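Local coordinates for protein nicotinate-nucleotide--dimethylbenzimidazole phosphoribosyltransferase (Thermus thermophilus HB8, PDB 1WX1) that probably catalyses the transfer of phosphoribose from nicotinate mononucleotide to 5,6-dimethylbenzimidazole, giving alpha-ribazole 5'-phosphate on the way to cobalamin, at residues Ala123-Met131 with Ala204-Leu212; Thr168-Leu179 with Phe252-Lys263. All coordinates share one frame; numbering follows the deposited sequence.

Contact 1 of 2, residues Ala123-Met131 with Ala204-Leu212; sequences ANLAQGPAM and AVARALARL. With NA (sodium ion), chain C.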
loop_
_atom_site.group_PDB
_atom_site.type_symbol
_atom_site.label_atom_id
_atom_site.label_comp_id
_atom_site.label_asym_id
_atom_site.label_seq_id
_atom_site.Cartn_x
_atom_site.Cartn_y
_atom_site.Cartn_z
ATOM N N ALA A 123 -31.901 18.752 -1.596
ATOM C CA ALA A 123 -32.869 19.139 -0.577
ATOM C C ALA A 123 -32.507 18.233 0.608
ATOM O O ALA A 123 -31.699 17.318 0.454
ATOM C CB ALA A 123 -34.295 18.846 -1.060
ATOM N N ASN A 124 -33.095 18.486 1.776
ATOM C CA ASN A 124 -32.829 17.692 2.978
ATOM C C ASN A 124 -33.427 16.292 2.817
ATOM O O ASN A 124 -34.644 16.128 2.853
ATOM C CB ASN A 124 -33.458 18.377 4.197
ATOM C CG ASN A 124 -33.050 17.734 5.509
ATOM O OD1 ASN A 124 -32.602 16.589 5.546
ATOM N ND2 ASN A 124 -33.219 18.471 6.600
ATOM N N LEU A 125 -32.570 15.287 2.662
ATOM C CA LEU A 125 -33.032 13.912 2.461
ATOM C C LEU A 125 -33.830 13.330 3.628
ATOM O O LEU A 125 -34.537 12.333 3.468
ATOM C CB LEU A 125 -31.831 13.000 2.148
ATOM C CG LEU A 125 -30.816 12.732 3.264
ATOM C CD1 LEU A 125 -31.285 11.551 4.107
ATOM C CD2 LEU A 125 -29.454 12.413 2.652
ATOM N N ALA A 126 -33.713 13.938 4.805
ATOM C CA ALA A 126 -34.445 13.453 5.969
ATOM C C ALA A 126 -35.888 13.947 5.976
ATOM O O ALA A 126 -36.729 13.416 6.711
ATOM C CB ALA A 126 -33.745 13.896 7.257
ATOM N N GLN A 127 -36.176 14.950 5.152
ATOM C CA GLN A 127 -37.513 15.540 5.115
ATOM C C GLN A 127 -38.253 15.358 3.795
ATOM O O GLN A 127 -39.445 15.649 3.707
ATOM C CB GLN A 127 -37.418 17.035 5.432
ATOM C CG GLN A 127 -36.659 17.343 6.720
ATOM C CD GLN A 127 -37.353 16.804 7.959
ATOM O OE1 GLN A 127 -38.541 16.477 7.929
ATOM N NE2 GLN A 127 -36.614 16.698 9.048
ATOM N N GLY A 128 -37.550 14.892 2.769
ATOM C CA GLY A 128 -38.185 14.699 1.476
ATOM C C GLY A 128 -37.163 14.250 0.450
ATOM O O GLY A 128 -35.992 14.089 0.791
ATOM N N PRO A 129 -37.567 14.039 -0.812
ATOM C CA PRO A 129 -36.619 13.604 -1.845
ATOM C C PRO A 129 -35.443 14.565 -1.980
ATOM O O PRO A 129 -35.621 15.785 -2.021
ATOM C CB PRO A 129 -37.480 13.550 -3.107
ATOM C CG PRO A 129 -38.552 14.568 -2.833
ATOM C CD PRO A 129 -38.892 14.306 -1.392
ATOM N N ALA A 130 -34.243 14.007 -2.052
ATOM C CA ALA A 130 -33.037 14.813 -2.161
ATOM C C ALA A 130 -32.978 15.590 -3.470
ATOM O O ALA A 130 -32.502 16.724 -3.503
ATOM C CB ALA A 130 -31.807 13.924 -2.021
ATOM N N MET A 131 -33.467 14.978 -4.543
ATOM C CA MET A 131 -33.461 15.608 -5.861
ATOM C C MET A 131 -34.510 14.908 -6.718
ATOM O O MET A 131 -35.077 13.906 -6.297
ATOM C CB MET A 131 -32.085 15.433 -6.515
ATOM C CG MET A 131 -31.798 13.987 -6.927
ATOM S SD MET A 131 -30.048 13.593 -7.183
ATOM C CE MET A 131 -29.579 13.124 -5.533
ATOM N N ALA A 204 -32.216 10.269 10.188
ATOM C CA ALA A 204 -32.282 10.842 8.847
ATOM C C ALA A 204 -32.364 9.720 7.829
ATOM O O ALA A 204 -33.158 9.782 6.894
ATOM C CB ALA A 204 -31.047 11.714 8.576
ATOM N N VAL A 205 -31.556 8.684 8.037
ATOM C CA VAL A 205 -31.544 7.536 7.141
ATOM C C VAL A 205 -32.880 6.799 7.193
ATOM O O VAL A 205 -33.447 6.444 6.157
ATOM C CB VAL A 205 -30.404 6.546 7.508
ATOM C CG1 VAL A 205 -30.532 5.260 6.683
ATOM C CG2 VAL A 205 -29.056 7.197 7.251
ATOM N N ALA A 206 -33.385 6.571 8.401
ATOM C CA ALA A 206 -34.654 5.875 8.561
ATOM C C ALA A 206 -35.781 6.632 7.865
ATOM O O ALA A 206 -36.647 6.026 7.240
ATOM C CB ALA A 206 -34.973 5.697 10.050
ATOM N N ARG A 207 -35.766 7.958 7.968
ATOM C CA ARG A 207 -36.800 8.777 7.343
ATOM C C ARG A 207 -36.758 8.619 5.830
ATOM O O ARG A 207 -37.792 8.449 5.183
ATOM C CB ARG A 207 -36.602 10.253 7.701
ATOM C CG ARG A 207 -36.476 10.522 9.188
ATOM C CD ARG A 207 -37.749 11.060 9.800
ATOM N NE ARG A 207 -38.025 12.425 9.365
ATOM C CZ ARG A 207 -38.955 13.204 9.907
ATOM N NH1 ARG A 207 -39.696 12.752 10.909
ATOM N NH2 ARG A 207 -39.150 14.430 9.442
ATOM N N ALA A 208 -35.557 8.678 5.267
ATOM C CA ALA A 208 -35.385 8.550 3.825
ATOM C C ALA A 208 -35.883 7.199 3.320
ATOM O O ALA A 208 -36.584 7.124 2.311
ATOM C CB ALA A 208 -33.912 8.740 3.457
ATOM N N LEU A 209 -35.517 6.133 4.022
ATOM C CA LEU A 209 -35.928 4.791 3.627
ATOM C C LEU A 209 -37.448 4.675 3.648
ATOM O O LEU A 209 -38.044 4.051 2.774
ATOM C CB LEU A 209 -35.310 3.750 4.566
ATOM C CG LEU A 209 -33.780 3.633 4.529
ATOM C CD1 LEU A 209 -33.317 2.650 5.589
ATOM C CD2 LEU A 209 -33.327 3.179 3.142
ATOM N N ALA A 210 -38.068 5.298 4.644
ATOM C CA ALA A 210 -39.521 5.266 4.780
ATOM C C ALA A 210 -40.246 5.823 3.556
ATOM O O ALA A 210 -41.400 5.473 3.306
ATOM C CB ALA A 210 -39.945 6.031 6.031
ATOM N N ARG A 211 -39.585 6.682 2.785
ATOM C CA ARG A 211 -40.233 7.246 1.607
ATOM C C ARG A 211 -40.211 6.294 0.412
ATOM O O ARG A 211 -40.933 6.494 -0.560
ATOM C CB ARG A 211 -39.581 8.576 1.206
ATOM C CG ARG A 211 -39.789 9.719 2.202
ATOM C CD ARG A 211 -39.465 11.069 1.554
ATOM N NE ARG A 211 -38.089 11.136 1.063
ATOM C CZ ARG A 211 -37.017 11.288 1.837
ATOM N NH1 ARG A 211 -37.154 11.403 3.153
ATOM N NH2 ARG A 211 -35.800 11.307 1.299
ATOM N N LEU A 212 -39.386 5.256 0.490
ATOM C CA LEU A 212 -39.268 4.288 -0.596
ATOM C C LEU A 212 -40.451 3.321 -0.691
ATOM O O LEU A 212 -41.128 3.058 0.299
ATOM C CB LEU A 212 -37.967 3.499 -0.435
ATOM C CG LEU A 212 -36.696 4.356 -0.448
ATOM C CD1 LEU A 212 -35.477 3.493 -0.172
ATOM C CD2 LEU A 212 -36.576 5.045 -1.793
HETATM NA NA NA C . -40.947 17.603 3.872
HETATM O O HOH W 1 -39.374 12.310 5.071
HETATM O O HOH W 2 -42.693 15.653 4.729
HETATM O O HOH W 3 -41.701 16.672 1.446
HETATM O O HOH W 4 -39.042 19.107 2.776
#
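Arg207 and Arg211, four residues apart on segment 204-212, reach across to backbone carbonyls of the 123-131 loop, pinning it to that segment at the periphery of this parallel alpha/beta fold. The loop joins strand 113-115 to helix 133-152, and an Asx turn shapes it: Asn124 OD1 accepts from Ala126 N. Arg211 grips Leu125 O end-on, NH1 at 2.8 Å and NH2 at 2.7 Å, both bonds bent, with the oxygen near the edge of the guanidinium. The plane of that group is covered on one side by the Gly128 carbonyl carbon and on the other by Ala208 O, while NE pairs with Glu224 in a salt bridge. An alanine replacing Arg211 would probably leave Leu125 O without both its donors and Glu224 without its cationic mate, letting the Leu125-Pro129 turn shift. Water 1 accepts from Arg211 NH1 and donates weakly to Ala126 O.

That carbonyl has a straighter bond from Arg207, whose NE lies 3.1 Å from Ala126 O with an N-H...O angle of 166°. Bends at chi2 and chi3 bring the edge of the Arg207 guanidinium round to face the loop, with Ala126 O and Gln127 OE1 both in its plane; NH2 makes a weak bond to Gln127 OE1, the amide and guanidinium planes 71° apart. Gln127 NE2 is held by Glu61, which also accepts from Asn124 ND2. Beneath the polar layer, Ala126 CB meets Ala204 CB at 3.7 Å, where the backbones come closest, and Leu125 CD1 lies 3.9 Å from Ala208 CB. On the outer side of the loop, Gln127 O binds the sodium ion at 2.5 Å, and waters 2, 3 and 4 also coordinate it.

Contact 2 of 2, residues Thr168-Leu179 with Phe252-Lys263; sequences TTAAAALTAALL and FPVTAGALLAWK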
loop_
_atom_site.group_PDB
_atom_site.type_symbol
_atom_site.label_atom_id
_atom_site.label_comp_id
_atom_site.label_asym_id
_atom_site.label_seq_id
_atom_site.Cartn_x
_atom_site.Cartn_y
_atom_site.Cartn_z
ATOM N N THR A 168 -21.739 11.526 4.064
ATOM C CA THR A 168 -21.680 10.186 4.639
ATOM C C THR A 168 -23.096 9.776 5.058
ATOM O O THR A 168 -23.409 8.594 5.148
ATOM C CB THR A 168 -20.721 10.109 5.852
ATOM O OG1 THR A 168 -21.231 10.901 6.926
ATOM C CG2 THR A 168 -19.342 10.620 5.465
ATOM N N THR A 169 -23.958 10.758 5.303
ATOM C CA THR A 169 -25.330 10.451 5.669
ATOM C C THR A 169 -26.067 10.037 4.400
ATOM O O THR A 169 -26.800 9.048 4.396
ATOM C CB THR A 169 -26.029 11.663 6.327
ATOM O OG1 THR A 169 -25.378 11.964 7.564
ATOM C CG2 THR A 169 -27.493 11.351 6.614
ATOM N N ALA A 170 -25.862 10.786 3.319
ATOM C CA ALA A 170 -26.492 10.462 2.042
ATOM C C ALA A 170 -25.967 9.104 1.562
ATOM O O ALA A 170 -26.716 8.311 0.994
ATOM C CB ALA A 170 -26.179 11.541 0.998
ATOM N N ALA A 171 -24.681 8.847 1.791
ATOM C CA ALA A 171 -24.079 7.579 1.382
ATOM C C ALA A 171 -24.688 6.426 2.185
ATOM O O ALA A 171 -24.918 5.343 1.647
ATOM C CB ALA A 171 -22.570 7.622 1.584
ATOM N N ALA A 172 -24.946 6.667 3.469
ATOM C CA ALA A 172 -25.536 5.646 4.329
ATOM C C ALA A 172 -26.956 5.326 3.870
ATOM O O ALA A 172 -27.358 4.160 3.831
ATOM C CB ALA A 172 -25.546 6.119 5.780
ATOM N N ALA A 173 -27.709 6.364 3.515
ATOM C CA ALA A 173 -29.080 6.188 3.064
ATOM C C ALA A 173 -29.124 5.403 1.759
ATOM O O ALA A 173 -29.901 4.449 1.616
ATOM C CB ALA A 173 -29.752 7.548 2.882
ATOM N N LEU A 174 -28.285 5.807 0.810
ATOM C CA LEU A 174 -28.230 5.147 -0.485
ATOM C C LEU A 174 -27.777 3.699 -0.329
ATOM O O LEU A 174 -28.317 2.796 -0.973
ATOM C CB LEU A 174 -27.276 5.894 -1.419
ATOM C CG LEU A 174 -27.099 5.290 -2.817
ATOM C CD1 LEU A 174 -28.456 5.188 -3.508
ATOM C CD2 LEU A 174 -26.152 6.159 -3.637
ATOM N N THR A 175 -26.792 3.475 0.531
ATOM C CA THR A 175 -26.289 2.123 0.742
ATOM C C THR A 175 -27.375 1.247 1.362
ATOM O O THR A 175 -27.625 0.132 0.902
ATOM C CB THR A 175 -25.052 2.133 1.647
ATOM O OG1 THR A 175 -23.997 2.859 1.001
ATOM C CG2 THR A 175 -24.582 0.707 1.931
ATOM N N ALA A 176 -28.024 1.759 2.403
ATOM C CA ALA A 176 -29.086 1.017 3.071
ATOM C C ALA A 176 -30.211 0.685 2.092
ATOM O O ALA A 176 -30.713 -0.441 2.065
ATOM C CB ALA A 176 -29.630 1.827 4.254
ATOM N N ALA A 177 -30.593 1.660 1.273
ATOM C CA ALA A 177 -31.662 1.467 0.306
ATOM C C ALA A 177 -31.327 0.416 -0.755
ATOM O O ALA A 177 -32.144 -0.458 -1.052
ATOM C CB ALA A 177 -32.007 2.797 -0.361
ATOM N N LEU A 178 -30.126 0.500 -1.320
ATOM C CA LEU A 178 -29.700 -0.445 -2.349
ATOM C C LEU A 178 -29.444 -1.853 -1.823
ATOM O O LEU A 178 -29.712 -2.831 -2.514
ATOM C CB LEU A 178 -28.429 0.057 -3.040
ATOM C CG LEU A 178 -28.517 1.409 -3.746
ATOM C CD1 LEU A 178 -27.179 1.730 -4.403
ATOM C CD2 LEU A 178 -29.619 1.368 -4.782
ATOM N N LEU A 179 -28.915 -1.955 -0.607
ATOM C CA LEU A 179 -28.610 -3.256 -0.026
ATOM C C LEU A 179 -29.683 -3.772 0.931
ATOM O O LEU A 179 -29.603 -4.908 1.398
ATOM C CB LEU A 179 -27.272 -3.196 0.704
ATOM C CG LEU A 179 -26.065 -2.754 -0.127
ATOM C CD1 LEU A 179 -24.824 -2.841 0.729
ATOM C CD2 LEU A 179 -25.916 -3.629 -1.364
ATOM N N PHE A 252 -16.299 5.255 1.811
ATOM C CA PHE A 252 -17.730 5.009 1.975
ATOM C C PHE A 252 -18.647 5.700 0.951
ATOM O O PHE A 252 -19.450 5.036 0.290
ATOM C CB PHE A 252 -18.129 5.375 3.420
ATOM C CG PHE A 252 -19.537 4.990 3.798
ATOM C CD1 PHE A 252 -20.418 5.947 4.306
ATOM C CD2 PHE A 252 -19.978 3.678 3.673
ATOM C CE1 PHE A 252 -21.715 5.598 4.691
ATOM C CE2 PHE A 252 -21.275 3.318 4.056
ATOM C CZ PHE A 252 -22.145 4.281 4.564
ATOM N N PRO A 253 -18.543 7.034 0.802
ATOM C CA PRO A 253 -19.404 7.721 -0.168
ATOM C C PRO A 253 -19.107 7.290 -1.606
ATOM O O PRO A 253 -20.022 7.057 -2.397
ATOM C CB PRO A 253 -19.091 9.201 0.080
ATOM C CG PRO A 253 -18.705 9.225 1.542
ATOM C CD PRO A 253 -17.813 8.009 1.633
ATOM N N VAL A 254 -17.827 7.177 -1.948
ATOM C CA VAL A 254 -17.460 6.756 -3.302
ATOM C C VAL A 254 -17.973 5.347 -3.588
ATOM O O VAL A 254 -18.490 5.067 -4.666
ATOM C CB VAL A 254 -15.923 6.801 -3.511
ATOM C CG1 VAL A 254 -15.535 6.032 -4.781
ATOM C CG2 VAL A 254 -15.469 8.261 -3.629
ATOM N N THR A 255 -17.833 4.460 -2.612
ATOM C CA THR A 255 -18.280 3.090 -2.783
ATOM C C THR A 255 -19.800 3.023 -2.861
ATOM O O THR A 255 -20.346 2.129 -3.492
ATOM C CB THR A 255 -17.731 2.201 -1.648
ATOM O OG1 THR A 255 -16.301 2.291 -1.655
ATOM C CG2 THR A 255 -18.120 0.735 -1.861
ATOM N N ALA A 256 -20.489 3.973 -2.232
ATOM C CA ALA A 256 -21.949 4.000 -2.316
ATOM C C ALA A 256 -22.293 4.307 -3.777
ATOM O O ALA A 256 -23.246 3.762 -4.335
ATOM C CB ALA A 256 -22.522 5.080 -1.394
ATOM N N GLY A 257 -21.509 5.192 -4.392
ATOM C CA GLY A 257 -21.736 5.530 -5.786
ATOM C C GLY A 257 -21.492 4.308 -6.664
ATOM O O GLY A 257 -22.217 4.060 -7.625
ATOM N N ALA A 258 -20.462 3.537 -6.335
ATOM C CA ALA A 258 -20.150 2.334 -7.108
ATOM C C ALA A 258 -21.275 1.300 -6.997
ATOM O O ALA A 258 -21.567 0.590 -7.961
ATOM C CB ALA A 258 -18.837 1.732 -6.628
ATOM N N LEU A 259 -21.893 1.205 -5.821
ATOM C CA LEU A 259 -22.993 0.258 -5.617
ATOM C C LEU A 259 -24.146 0.611 -6.544
ATOM O O LEU A 259 -24.805 -0.273 -7.115
ATOM C CB LEU A 259 -23.472 0.293 -4.159
ATOM C CG LEU A 259 -22.561 -0.367 -3.121
ATOM C CD1 LEU A 259 -23.147 -0.164 -1.730
ATOM C CD2 LEU A 259 -22.424 -1.857 -3.426
ATOM N N LEU A 260 -24.395 1.911 -6.694
ATOM C CA LEU A 260 -25.461 2.372 -7.571
ATOM C C LEU A 260 -25.150 1.971 -9.012
ATOM O O LEU A 260 -26.023 1.487 -9.737
ATOM C CB LEU A 260 -25.616 3.896 -7.471
ATOM C CG LEU A 260 -26.649 4.528 -8.411
ATOM C CD1 LEU A 260 -28.003 3.851 -8.244
ATOM C CD2 LEU A 260 -26.750 6.020 -8.117
ATOM N N ALA A 261 -23.899 2.169 -9.420
ATOM C CA ALA A 261 -23.469 1.818 -10.771
ATOM C C ALA A 261 -23.631 0.310 -10.984
ATOM O O ALA A 261 -24.096 -0.137 -12.036
ATOM C CB ALA A 261 -22.006 2.226 -10.977
ATOM N N TRP A 262 -23.236 -0.462 -9.977
ATOM C CA TRP A 262 -23.331 -1.915 -10.020
ATOM C C TRP A 262 -24.784 -2.356 -10.210
ATOM O O TRP A 262 -25.072 -3.265 -10.992
ATOM C CB TRP A 262 -22.760 -2.497 -8.724
ATOM C CG TRP A 262 -22.816 -3.988 -8.630
ATOM C CD1 TRP A 262 -22.525 -4.888 -9.617
ATOM C CD2 TRP A 262 -23.123 -4.757 -7.466
ATOM N NE1 TRP A 262 -22.644 -6.174 -9.141
ATOM C CE2 TRP A 262 -23.035 -6.123 -7.818
ATOM C CE3 TRP A 262 -23.516 -4.430 -6.155
ATOM C CZ2 TRP A 262 -23.258 -7.160 -6.910
ATOM C CZ3 TRP A 262 -23.747 -5.463 -5.244
ATOM C CH2 TRP A 262 -23.638 -6.810 -5.636
ATOM N N LYS A 263 -25.697 -1.704 -9.499
ATOM C CA LYS A 263 -27.112 -2.034 -9.608
ATOM C C LYS A 263 -27.629 -1.764 -11.013
ATOM O O LYS A 263 -28.539 -2.438 -11.484
ATOM C CB LYS A 263 -27.930 -1.233 -8.591
ATOM C CG LYS A 263 -27.651 -1.636 -7.158
ATOM C CD LYS A 263 -27.836 -3.136 -6.980
ATOM C CE LYS A 263 -27.400 -3.593 -5.599
ATOM N NZ LYS A 263 -27.505 -5.073 -5.485
HETATM O O HOH W 5 -29.995 -5.046 -4.857
#
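Apolar contacts carry most of the pairing between helices 168-179 and 252-263, whose axes approach to 8.7 Å at 33°. Phe252 is a knob in a hole formed by Thr168, Ala171, Ala172 and Thr175. With CG anti to the backbone N (chi1 -172°), its ring extends to the other helix, and CE1 lies 3.5 Å from Thr168 O, which sits at the ring edge. Small residues let the helices come close near their N-terminal ends: Ala171 CB rests 3.6 Å from Pro253 CA and meets Ala256 CB. Farther along the helices separate (Leu178 CA to Leu260 CA, 7.3 Å); Leu178 CD1 presses on the backbone at Leu260 N (3.6 Å), and the CD1 methyls of Leu179 and Leu259 touch at 4.0 Å, their side chains crossing at about a right angle.

Two polar groups contribute. Thr175 OG1, buried against Ala256 CB, donates to Ala171 O within its own helix (2.7 Å), from the opposite face of that carbonyl to Thr175 N, and also bonds to Gln286. At the exposed end, water 5 bridges Lys263 NZ and Leu178 O. These helices follow the neighbouring parallel strands 157-163 and 247-249, an arrangement typical of a Rossmann-like alpha/beta core.

In the fold
Helix 167-179 joins the two contacts: Phe252-Lys263 packs against it in contact 2, while both segments of contact 1 also pack on it, with Ala172 touched from both contacts. Their centres are 14 Å apart. Leu125 CD2 lies 3.6 Å from Ala170 CA, and Leu212 CD1 is 3.5 Å from Ala177 CB; Val205 and Leu209 add packing on Ala172 and Ala177. The four segments alternate along the chain, so the pairings interlock. Contact 2 is nearer the interior, about 10 Å from the chain centre against 23 Å for contact 1. Its Pro253 end lies about 10 Å, side chain to side chain, from the predicted proton acceptor, Glu304; contact 1, with its sodium ion, lies away from that site.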